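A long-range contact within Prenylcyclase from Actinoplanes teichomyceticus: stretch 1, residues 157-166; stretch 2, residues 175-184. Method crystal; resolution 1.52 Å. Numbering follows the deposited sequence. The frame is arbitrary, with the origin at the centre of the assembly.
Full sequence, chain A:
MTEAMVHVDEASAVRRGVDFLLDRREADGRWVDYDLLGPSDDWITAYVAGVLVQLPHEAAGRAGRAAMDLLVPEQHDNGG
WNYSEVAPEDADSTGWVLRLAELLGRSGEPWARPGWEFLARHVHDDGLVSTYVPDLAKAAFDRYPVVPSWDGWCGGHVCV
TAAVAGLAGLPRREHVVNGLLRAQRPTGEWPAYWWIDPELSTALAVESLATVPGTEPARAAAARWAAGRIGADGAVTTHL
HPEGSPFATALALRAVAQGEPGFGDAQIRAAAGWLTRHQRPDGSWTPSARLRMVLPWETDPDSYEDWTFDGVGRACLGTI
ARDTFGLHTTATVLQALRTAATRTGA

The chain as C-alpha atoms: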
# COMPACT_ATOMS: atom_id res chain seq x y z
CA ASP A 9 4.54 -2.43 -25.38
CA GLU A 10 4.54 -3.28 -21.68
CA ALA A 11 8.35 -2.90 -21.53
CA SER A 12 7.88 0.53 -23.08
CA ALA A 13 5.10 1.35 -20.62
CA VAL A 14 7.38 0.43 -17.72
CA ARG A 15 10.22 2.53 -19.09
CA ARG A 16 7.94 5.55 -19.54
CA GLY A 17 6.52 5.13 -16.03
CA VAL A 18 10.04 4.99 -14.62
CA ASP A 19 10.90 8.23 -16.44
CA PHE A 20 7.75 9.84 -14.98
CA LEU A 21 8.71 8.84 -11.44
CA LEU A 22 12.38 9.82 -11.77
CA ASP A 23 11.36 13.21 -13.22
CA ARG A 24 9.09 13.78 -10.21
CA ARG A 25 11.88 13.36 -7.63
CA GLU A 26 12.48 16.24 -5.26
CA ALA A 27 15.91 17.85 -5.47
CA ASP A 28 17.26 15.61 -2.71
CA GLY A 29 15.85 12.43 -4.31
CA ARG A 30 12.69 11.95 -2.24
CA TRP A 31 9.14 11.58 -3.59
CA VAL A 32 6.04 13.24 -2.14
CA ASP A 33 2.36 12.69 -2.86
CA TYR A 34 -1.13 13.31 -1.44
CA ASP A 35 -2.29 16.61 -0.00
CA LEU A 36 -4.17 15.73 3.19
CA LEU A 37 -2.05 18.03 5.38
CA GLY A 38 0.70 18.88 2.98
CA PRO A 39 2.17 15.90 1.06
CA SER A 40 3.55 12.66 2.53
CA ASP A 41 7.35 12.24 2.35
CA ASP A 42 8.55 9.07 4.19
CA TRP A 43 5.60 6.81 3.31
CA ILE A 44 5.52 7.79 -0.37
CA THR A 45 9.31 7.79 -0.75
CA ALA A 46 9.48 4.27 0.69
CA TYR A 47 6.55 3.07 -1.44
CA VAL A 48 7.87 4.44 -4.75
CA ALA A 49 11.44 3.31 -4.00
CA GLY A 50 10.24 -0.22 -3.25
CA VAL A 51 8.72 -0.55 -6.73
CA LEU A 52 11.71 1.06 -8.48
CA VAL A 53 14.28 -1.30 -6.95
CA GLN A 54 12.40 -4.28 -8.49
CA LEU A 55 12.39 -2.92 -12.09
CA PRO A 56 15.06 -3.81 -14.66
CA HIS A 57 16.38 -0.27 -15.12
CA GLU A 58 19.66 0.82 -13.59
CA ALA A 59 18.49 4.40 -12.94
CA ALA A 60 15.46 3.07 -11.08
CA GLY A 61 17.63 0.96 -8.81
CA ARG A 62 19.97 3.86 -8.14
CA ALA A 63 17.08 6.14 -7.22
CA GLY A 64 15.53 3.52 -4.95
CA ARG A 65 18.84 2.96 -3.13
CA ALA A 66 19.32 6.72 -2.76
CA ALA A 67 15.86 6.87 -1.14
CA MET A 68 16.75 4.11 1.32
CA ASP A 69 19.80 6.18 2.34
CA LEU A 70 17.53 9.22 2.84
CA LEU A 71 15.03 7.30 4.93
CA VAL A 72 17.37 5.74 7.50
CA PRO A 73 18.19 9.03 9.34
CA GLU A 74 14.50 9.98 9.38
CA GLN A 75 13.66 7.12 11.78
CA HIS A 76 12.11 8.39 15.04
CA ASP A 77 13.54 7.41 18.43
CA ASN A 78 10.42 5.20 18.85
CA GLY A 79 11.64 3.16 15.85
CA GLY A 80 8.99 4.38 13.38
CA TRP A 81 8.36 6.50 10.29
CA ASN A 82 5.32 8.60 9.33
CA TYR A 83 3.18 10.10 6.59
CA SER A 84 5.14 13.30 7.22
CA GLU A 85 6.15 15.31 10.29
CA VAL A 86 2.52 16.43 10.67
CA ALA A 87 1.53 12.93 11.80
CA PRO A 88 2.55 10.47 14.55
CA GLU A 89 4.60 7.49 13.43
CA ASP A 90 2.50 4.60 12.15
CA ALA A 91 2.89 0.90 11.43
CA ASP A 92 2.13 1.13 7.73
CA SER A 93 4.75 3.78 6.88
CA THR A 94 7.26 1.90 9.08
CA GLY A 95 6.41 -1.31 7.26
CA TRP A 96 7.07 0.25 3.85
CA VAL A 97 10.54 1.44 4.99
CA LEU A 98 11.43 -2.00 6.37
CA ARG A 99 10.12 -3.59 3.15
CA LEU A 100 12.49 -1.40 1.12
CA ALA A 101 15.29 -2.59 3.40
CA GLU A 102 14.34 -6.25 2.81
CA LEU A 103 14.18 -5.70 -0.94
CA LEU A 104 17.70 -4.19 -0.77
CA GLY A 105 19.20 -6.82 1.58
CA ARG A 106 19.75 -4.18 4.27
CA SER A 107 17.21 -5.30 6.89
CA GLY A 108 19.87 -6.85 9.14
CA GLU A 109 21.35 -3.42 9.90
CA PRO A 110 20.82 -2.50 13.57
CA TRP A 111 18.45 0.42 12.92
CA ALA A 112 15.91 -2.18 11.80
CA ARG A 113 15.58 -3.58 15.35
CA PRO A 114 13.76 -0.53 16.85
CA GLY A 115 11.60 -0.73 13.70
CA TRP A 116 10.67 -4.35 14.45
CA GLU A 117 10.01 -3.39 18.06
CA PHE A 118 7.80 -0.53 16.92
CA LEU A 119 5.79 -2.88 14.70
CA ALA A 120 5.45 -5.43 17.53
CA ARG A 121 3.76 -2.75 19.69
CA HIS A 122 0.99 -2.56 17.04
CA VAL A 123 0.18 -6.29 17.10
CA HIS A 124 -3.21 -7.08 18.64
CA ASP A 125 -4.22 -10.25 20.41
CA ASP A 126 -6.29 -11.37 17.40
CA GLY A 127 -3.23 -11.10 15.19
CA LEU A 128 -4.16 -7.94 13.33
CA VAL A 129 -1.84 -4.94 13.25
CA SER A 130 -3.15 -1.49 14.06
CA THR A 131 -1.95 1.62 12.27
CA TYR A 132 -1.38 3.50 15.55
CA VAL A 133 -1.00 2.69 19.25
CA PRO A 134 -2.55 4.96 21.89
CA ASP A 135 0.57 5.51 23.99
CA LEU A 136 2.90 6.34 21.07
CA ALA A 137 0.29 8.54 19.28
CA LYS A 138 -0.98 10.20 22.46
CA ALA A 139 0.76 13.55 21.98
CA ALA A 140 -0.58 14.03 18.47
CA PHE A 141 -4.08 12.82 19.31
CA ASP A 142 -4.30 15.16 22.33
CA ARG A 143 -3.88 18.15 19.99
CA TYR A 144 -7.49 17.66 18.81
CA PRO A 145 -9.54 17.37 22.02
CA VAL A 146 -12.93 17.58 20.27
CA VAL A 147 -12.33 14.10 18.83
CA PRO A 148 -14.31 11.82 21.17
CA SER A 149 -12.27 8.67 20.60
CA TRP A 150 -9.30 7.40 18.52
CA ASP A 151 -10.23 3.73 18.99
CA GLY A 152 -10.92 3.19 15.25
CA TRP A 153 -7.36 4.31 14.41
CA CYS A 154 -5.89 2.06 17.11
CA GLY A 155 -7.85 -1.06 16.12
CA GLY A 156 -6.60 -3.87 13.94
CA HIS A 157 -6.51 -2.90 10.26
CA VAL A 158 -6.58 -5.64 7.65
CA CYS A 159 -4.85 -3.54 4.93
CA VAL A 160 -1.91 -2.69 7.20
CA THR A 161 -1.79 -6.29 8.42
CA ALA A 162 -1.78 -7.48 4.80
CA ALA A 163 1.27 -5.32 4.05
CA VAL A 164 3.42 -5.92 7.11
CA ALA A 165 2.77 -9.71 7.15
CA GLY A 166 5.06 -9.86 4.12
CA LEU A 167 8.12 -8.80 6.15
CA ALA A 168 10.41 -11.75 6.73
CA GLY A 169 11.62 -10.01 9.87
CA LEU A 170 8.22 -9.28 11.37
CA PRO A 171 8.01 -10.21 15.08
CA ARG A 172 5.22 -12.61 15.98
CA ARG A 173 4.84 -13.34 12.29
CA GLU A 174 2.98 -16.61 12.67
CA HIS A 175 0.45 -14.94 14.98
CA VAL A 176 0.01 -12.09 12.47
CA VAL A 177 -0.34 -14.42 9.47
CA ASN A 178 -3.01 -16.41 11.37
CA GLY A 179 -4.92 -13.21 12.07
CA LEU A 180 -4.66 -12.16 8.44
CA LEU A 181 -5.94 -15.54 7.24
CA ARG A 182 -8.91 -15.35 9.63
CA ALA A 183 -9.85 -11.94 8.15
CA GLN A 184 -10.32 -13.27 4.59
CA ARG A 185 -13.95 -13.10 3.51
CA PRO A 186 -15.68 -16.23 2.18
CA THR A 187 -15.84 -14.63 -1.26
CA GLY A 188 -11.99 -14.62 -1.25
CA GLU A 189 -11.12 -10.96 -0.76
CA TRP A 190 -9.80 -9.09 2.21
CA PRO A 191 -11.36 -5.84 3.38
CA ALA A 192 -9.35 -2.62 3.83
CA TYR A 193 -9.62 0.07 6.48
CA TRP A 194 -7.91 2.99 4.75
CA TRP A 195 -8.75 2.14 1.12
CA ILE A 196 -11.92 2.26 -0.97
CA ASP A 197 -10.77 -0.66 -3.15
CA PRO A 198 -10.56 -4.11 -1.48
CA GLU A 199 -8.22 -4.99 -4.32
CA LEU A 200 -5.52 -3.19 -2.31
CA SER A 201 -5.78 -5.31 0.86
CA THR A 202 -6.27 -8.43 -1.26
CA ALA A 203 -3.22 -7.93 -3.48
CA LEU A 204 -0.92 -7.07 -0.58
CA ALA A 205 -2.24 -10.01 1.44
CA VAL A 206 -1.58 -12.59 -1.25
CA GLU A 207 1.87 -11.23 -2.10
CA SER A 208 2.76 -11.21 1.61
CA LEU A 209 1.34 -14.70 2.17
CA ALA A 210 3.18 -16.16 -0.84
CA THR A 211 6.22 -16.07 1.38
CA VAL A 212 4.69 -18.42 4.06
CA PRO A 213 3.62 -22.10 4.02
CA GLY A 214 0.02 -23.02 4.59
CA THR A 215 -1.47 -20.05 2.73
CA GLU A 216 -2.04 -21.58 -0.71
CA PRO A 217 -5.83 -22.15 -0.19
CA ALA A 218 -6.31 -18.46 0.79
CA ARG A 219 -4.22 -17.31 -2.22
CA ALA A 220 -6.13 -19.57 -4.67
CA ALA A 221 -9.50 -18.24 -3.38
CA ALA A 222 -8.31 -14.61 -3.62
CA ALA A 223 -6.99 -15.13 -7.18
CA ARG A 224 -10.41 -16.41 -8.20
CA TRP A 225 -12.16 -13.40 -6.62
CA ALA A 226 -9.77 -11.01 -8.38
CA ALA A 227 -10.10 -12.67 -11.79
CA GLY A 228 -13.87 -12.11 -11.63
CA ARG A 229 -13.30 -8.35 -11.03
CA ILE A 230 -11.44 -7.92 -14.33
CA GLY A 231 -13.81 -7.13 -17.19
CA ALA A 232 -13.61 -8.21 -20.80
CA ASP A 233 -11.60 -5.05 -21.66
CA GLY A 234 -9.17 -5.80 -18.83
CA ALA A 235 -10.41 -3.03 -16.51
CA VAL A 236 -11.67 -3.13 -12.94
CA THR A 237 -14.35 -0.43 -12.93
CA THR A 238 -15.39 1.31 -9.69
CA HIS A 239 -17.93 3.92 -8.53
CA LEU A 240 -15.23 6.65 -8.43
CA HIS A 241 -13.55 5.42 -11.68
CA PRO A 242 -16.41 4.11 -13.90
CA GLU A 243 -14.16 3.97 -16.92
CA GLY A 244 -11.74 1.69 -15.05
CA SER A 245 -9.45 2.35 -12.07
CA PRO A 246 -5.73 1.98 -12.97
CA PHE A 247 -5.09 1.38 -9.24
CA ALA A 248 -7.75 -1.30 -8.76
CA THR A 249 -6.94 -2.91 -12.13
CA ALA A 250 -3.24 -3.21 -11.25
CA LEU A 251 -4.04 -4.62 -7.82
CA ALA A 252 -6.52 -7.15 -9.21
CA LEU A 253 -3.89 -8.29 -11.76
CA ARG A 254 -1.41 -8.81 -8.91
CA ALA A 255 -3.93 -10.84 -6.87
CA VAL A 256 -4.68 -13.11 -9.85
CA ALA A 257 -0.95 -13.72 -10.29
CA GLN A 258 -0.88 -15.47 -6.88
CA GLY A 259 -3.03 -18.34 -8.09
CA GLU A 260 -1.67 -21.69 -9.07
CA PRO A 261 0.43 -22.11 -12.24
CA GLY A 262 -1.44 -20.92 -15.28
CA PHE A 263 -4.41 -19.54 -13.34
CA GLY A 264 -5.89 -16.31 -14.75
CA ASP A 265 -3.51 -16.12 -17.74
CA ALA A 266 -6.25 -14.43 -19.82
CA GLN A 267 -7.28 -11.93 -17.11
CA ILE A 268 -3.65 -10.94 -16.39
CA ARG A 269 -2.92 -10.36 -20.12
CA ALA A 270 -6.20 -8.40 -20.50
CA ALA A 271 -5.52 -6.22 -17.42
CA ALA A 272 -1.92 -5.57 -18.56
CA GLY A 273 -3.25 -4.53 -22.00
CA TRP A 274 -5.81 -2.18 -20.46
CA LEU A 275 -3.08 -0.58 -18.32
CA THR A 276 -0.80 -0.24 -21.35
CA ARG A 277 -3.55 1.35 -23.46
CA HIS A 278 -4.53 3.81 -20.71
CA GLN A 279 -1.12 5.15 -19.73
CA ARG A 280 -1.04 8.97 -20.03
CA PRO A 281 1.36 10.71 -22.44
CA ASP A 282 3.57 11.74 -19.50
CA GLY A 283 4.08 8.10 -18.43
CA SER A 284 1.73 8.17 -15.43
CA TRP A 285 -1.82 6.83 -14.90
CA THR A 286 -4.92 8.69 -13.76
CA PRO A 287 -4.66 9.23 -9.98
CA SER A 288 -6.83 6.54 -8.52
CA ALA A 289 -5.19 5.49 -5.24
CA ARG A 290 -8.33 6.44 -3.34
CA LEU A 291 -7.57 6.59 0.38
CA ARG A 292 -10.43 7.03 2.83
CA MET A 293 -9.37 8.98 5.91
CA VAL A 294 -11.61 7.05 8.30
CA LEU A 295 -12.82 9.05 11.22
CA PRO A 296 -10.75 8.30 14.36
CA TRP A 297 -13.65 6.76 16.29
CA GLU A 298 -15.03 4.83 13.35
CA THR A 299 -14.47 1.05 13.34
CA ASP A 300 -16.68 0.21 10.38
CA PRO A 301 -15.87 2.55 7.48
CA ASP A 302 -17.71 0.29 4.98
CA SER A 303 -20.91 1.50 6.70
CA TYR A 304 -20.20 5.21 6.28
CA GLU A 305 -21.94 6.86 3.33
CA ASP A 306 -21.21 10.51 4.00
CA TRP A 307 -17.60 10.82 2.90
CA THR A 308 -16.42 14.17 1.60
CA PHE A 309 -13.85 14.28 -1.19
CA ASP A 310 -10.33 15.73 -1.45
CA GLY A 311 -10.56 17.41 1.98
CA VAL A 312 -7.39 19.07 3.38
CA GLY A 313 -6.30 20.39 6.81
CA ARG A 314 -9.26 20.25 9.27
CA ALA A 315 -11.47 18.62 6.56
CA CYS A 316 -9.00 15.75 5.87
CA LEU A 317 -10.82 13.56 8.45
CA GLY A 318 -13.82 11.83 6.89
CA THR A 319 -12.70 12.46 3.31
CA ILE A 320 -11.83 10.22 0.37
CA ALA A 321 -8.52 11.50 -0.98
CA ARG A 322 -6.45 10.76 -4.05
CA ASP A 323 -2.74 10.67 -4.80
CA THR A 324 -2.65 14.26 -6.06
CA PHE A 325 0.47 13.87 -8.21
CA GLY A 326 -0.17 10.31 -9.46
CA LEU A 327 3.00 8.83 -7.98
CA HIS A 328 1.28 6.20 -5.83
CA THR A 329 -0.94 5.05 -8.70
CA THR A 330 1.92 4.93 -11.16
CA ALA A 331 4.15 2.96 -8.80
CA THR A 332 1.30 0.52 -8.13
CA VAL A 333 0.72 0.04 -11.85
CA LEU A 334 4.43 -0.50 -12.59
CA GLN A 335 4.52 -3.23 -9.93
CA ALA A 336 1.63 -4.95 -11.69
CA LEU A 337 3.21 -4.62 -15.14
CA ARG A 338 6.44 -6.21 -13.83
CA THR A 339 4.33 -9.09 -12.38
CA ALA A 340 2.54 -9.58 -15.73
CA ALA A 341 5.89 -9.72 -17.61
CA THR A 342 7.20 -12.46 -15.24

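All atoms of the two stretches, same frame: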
# COMPACT_ATOMS: atom_id res chain seq x y z
N HIS A 157 -6.17 -3.35 11.62
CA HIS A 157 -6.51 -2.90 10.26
C HIS A 157 -6.02 -3.96 9.29
O HIS A 157 -4.81 -4.24 9.21
CB HIS A 157 -5.84 -1.59 10.00
CG HIS A 157 -6.37 -0.50 10.89
ND1 HIS A 157 -5.61 0.54 11.34
CD2 HIS A 157 -7.63 -0.29 11.35
CE1 HIS A 157 -6.35 1.33 12.11
NE2 HIS A 157 -7.58 0.85 12.15
N VAL A 158 -6.95 -4.51 8.50
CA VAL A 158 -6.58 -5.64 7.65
C VAL A 158 -5.63 -5.21 6.53
O VAL A 158 -4.76 -5.99 6.12
CB VAL A 158 -7.85 -6.33 7.10
CG1 VAL A 158 -7.49 -7.43 6.12
CG2 VAL A 158 -8.66 -6.93 8.23
N CYS A 159 -5.77 -3.99 5.99
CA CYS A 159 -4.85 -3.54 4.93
C CYS A 159 -3.41 -3.37 5.42
O CYS A 159 -2.47 -3.74 4.72
CB CYS A 159 -5.38 -2.20 4.33
SG CYS A 159 -5.88 -0.97 5.62
N VAL A 160 -3.25 -2.83 6.63
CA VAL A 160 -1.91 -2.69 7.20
C VAL A 160 -1.37 -4.06 7.54
O VAL A 160 -0.19 -4.36 7.29
CB VAL A 160 -2.00 -1.79 8.44
CG1 VAL A 160 -0.65 -1.72 9.14
CG2 VAL A 160 -2.51 -0.36 8.00
N THR A 161 -2.23 -4.92 8.11
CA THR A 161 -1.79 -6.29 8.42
C THR A 161 -1.36 -6.99 7.15
O THR A 161 -0.32 -7.68 7.12
CB THR A 161 -2.92 -7.05 9.06
OG1 THR A 161 -3.41 -6.33 10.19
CG2 THR A 161 -2.49 -8.46 9.51
N ALA A 162 -2.13 -6.83 6.07
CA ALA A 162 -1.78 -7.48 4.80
C ALA A 162 -0.41 -7.06 4.31
O ALA A 162 0.32 -7.90 3.78
CB ALA A 162 -2.86 -7.13 3.75
N ALA A 163 -0.04 -5.79 4.47
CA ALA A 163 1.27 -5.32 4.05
C ALA A 163 2.36 -5.85 4.96
O ALA A 163 3.35 -6.44 4.46
CB ALA A 163 1.28 -3.77 4.07
N VAL A 164 2.25 -5.59 6.27
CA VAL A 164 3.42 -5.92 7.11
C VAL A 164 3.65 -7.43 7.27
O VAL A 164 4.77 -7.83 7.58
CB VAL A 164 3.33 -5.25 8.47
CG1 VAL A 164 3.26 -3.68 8.30
CG2 VAL A 164 2.23 -5.77 9.34
N ALA A 165 2.61 -8.25 7.06
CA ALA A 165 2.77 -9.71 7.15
C ALA A 165 3.77 -10.20 6.14
O ALA A 165 4.27 -11.33 6.30
CB ALA A 165 1.44 -10.40 6.87
N GLY A 166 4.06 -9.43 5.11
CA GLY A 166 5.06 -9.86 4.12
C GLY A 166 6.52 -9.70 4.52
O GLY A 166 7.41 -10.10 3.74
N HIS A 175 1.64 -15.49 14.37
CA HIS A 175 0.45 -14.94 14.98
C HIS A 175 -0.24 -13.95 14.02
O HIS A 175 -1.47 -13.97 13.88
CB HIS A 175 0.88 -14.27 16.28
CG HIS A 175 -0.19 -13.51 16.98
ND1 HIS A 175 -1.26 -14.15 17.57
CD2 HIS A 175 -0.34 -12.19 17.26
CE1 HIS A 175 -2.04 -13.25 18.16
NE2 HIS A 175 -1.51 -12.06 17.97
N VAL A 176 0.55 -13.10 13.38
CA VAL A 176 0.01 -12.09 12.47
C VAL A 176 -0.55 -12.75 11.21
O VAL A 176 -1.66 -12.40 10.75
CB VAL A 176 1.09 -11.06 12.13
CG1 VAL A 176 0.57 -10.08 11.05
CG2 VAL A 176 1.47 -10.23 13.37
N VAL A 177 0.18 -13.71 10.63
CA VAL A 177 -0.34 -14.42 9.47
C VAL A 177 -1.66 -15.12 9.81
O VAL A 177 -2.61 -15.11 9.01
CB VAL A 177 0.71 -15.42 8.96
CG1 VAL A 177 0.04 -16.45 8.00
CG2 VAL A 177 1.91 -14.70 8.24
N ASN A 178 -1.76 -15.75 11.00
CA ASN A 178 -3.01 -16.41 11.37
C ASN A 178 -4.16 -15.42 11.44
O ASN A 178 -5.26 -15.72 10.97
CB ASN A 178 -2.88 -17.18 12.70
CG ASN A 178 -2.09 -18.45 12.50
OD1 ASN A 178 -2.03 -18.95 11.38
ND2 ASN A 178 -1.49 -18.96 13.56
N GLY A 179 -3.88 -14.22 11.97
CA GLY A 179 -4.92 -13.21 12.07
C GLY A 179 -5.32 -12.73 10.69
O GLY A 179 -6.52 -12.55 10.42
N LEU A 180 -4.34 -12.57 9.81
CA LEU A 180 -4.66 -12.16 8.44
C LEU A 180 -5.51 -13.20 7.74
O LEU A 180 -6.55 -12.87 7.13
CB LEU A 180 -3.37 -11.92 7.67
CG LEU A 180 -3.49 -11.49 6.21
CD1 LEU A 180 -4.30 -10.11 6.11
CD2 LEU A 180 -2.14 -11.31 5.57
N LEU A 181 -5.15 -14.49 7.87
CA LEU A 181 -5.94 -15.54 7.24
C LEU A 181 -7.37 -15.57 7.77
O LEU A 181 -8.30 -15.74 6.98
CB LEU A 181 -5.28 -16.91 7.49
CG LEU A 181 -3.97 -17.07 6.73
CD1 LEU A 181 -3.30 -18.38 7.22
CD2 LEU A 181 -4.15 -17.19 5.20
N ARG A 182 -7.56 -15.33 9.09
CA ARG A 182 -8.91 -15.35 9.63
C ARG A 182 -9.75 -14.16 9.13
O ARG A 182 -11.00 -14.23 9.12
CB ARG A 182 -8.88 -15.31 11.17
CG ARG A 182 -8.59 -16.70 11.77
CD ARG A 182 -8.80 -16.68 13.30
NE ARG A 182 -7.84 -15.79 13.95
CZ ARG A 182 -6.63 -16.17 14.34
NH1 ARG A 182 -6.23 -17.42 14.19
NH2 ARG A 182 -5.82 -15.28 14.91
N ALA A 183 -9.11 -13.09 8.64
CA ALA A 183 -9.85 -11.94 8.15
C ALA A 183 -10.30 -12.07 6.68
O ALA A 183 -11.01 -11.18 6.17
CB ALA A 183 -8.99 -10.70 8.34
N GLN A 184 -9.89 -13.11 5.97
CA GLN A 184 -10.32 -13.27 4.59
C GLN A 184 -11.82 -13.53 4.54
O GLN A 184 -12.34 -14.30 5.34
CB GLN A 184 -9.59 -14.44 3.91
CG GLN A 184 -9.81 -14.50 2.43
CD GLN A 184 -9.05 -15.64 1.76
OE1 GLN A 184 -8.64 -16.62 2.45
NE2 GLN A 184 -8.83 -15.53 0.46

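L180 is the centre of this contact. It gives up 81 Å² to the other stretch, more than any other residue here. Its side chain adopts the t,p rotamer, and its CA-to-CB bond points toward stretch 1. Both methyls of the leucine pack on the facing stretch; CD1 and CD2 of L180 each lie 3.9 Å from CA of A162. CD1 of L180 lies 4.1 Å from CB of A162 and 4.2 Å from CG1 of V158. CD2 of L180 lies 3.9 Å from CB of A165. The leucine therefore spans V158, A162 and A165, about two turns of sequence. It also lies close to the backbone, with CD1 of L180 4.1 Å from the carbonyl O of V158. These are van der Waals contacts.

T161 sits next to this centre. Its methyl group does the packing: CG2 of T161 is 4.0 Å from CB of L180 and 3.8 Å from CG1 of V176. V176 is one turn before L180, so the two present neighbouring apolar surface on the same side of their helix. CG1 of V176 also reaches A165, with CB of A165 4.3 Å away. V176 is in the t rotamer and is buried.

At the other end of the contact, V158 meets A183. CG2 of V158 is 3.8 Å from CB of A183, and both CA-to-CB bonds point toward the opposing stretch. V158, T161 and A165 in stretch 1 face V176, L180 and A183 in stretch 2. The spacing of three or four residues on both sides is that of one face of a helix.

The backbone arrangement explains the order of the pairs. The helix axes approach to 9.8 Å, and their N-to-C directions differ by 133°. The chains thus run in broadly opposed directions, but well short of antiparallel. V158, early in stretch 1, meets A183, late in stretch 2, while A165 meets V176. The CA atoms of T161 and L180 are 6.5 Å apart, and those of A165 and V177 are 6.1 Å apart. G179 lies beside the contact and has no side chain to add to it.

No hydrogen bond joins the two stretches. The 342 Å² buried between them, both sides summed, is held by apolar packing. Within the stretches, A162 N donates to V158 O at 2.8 Å, and L180 N donates to V176 O at 2.8 Å. The backbone polar groups of these turns are thereby paired locally, and the carbon surfaces are left to meet.

Polar groups lie toward the margin. H157 holds the N-cap position of the first helix. The carbonyl O of H157 accepts from T161 N at 2.9 Å and from T161 OG1 at 2.7 Å. The second bond pairs the buried hydroxyl within its own stretch while CG2 packs against stretch 2, and OG1 is also bonded elsewhere in the structure. The imidazole of H157 takes no part in the contact and is hydrogen-bonded elsewhere in the structure. R182 is exposed, and its side chain makes no contact with stretch 1.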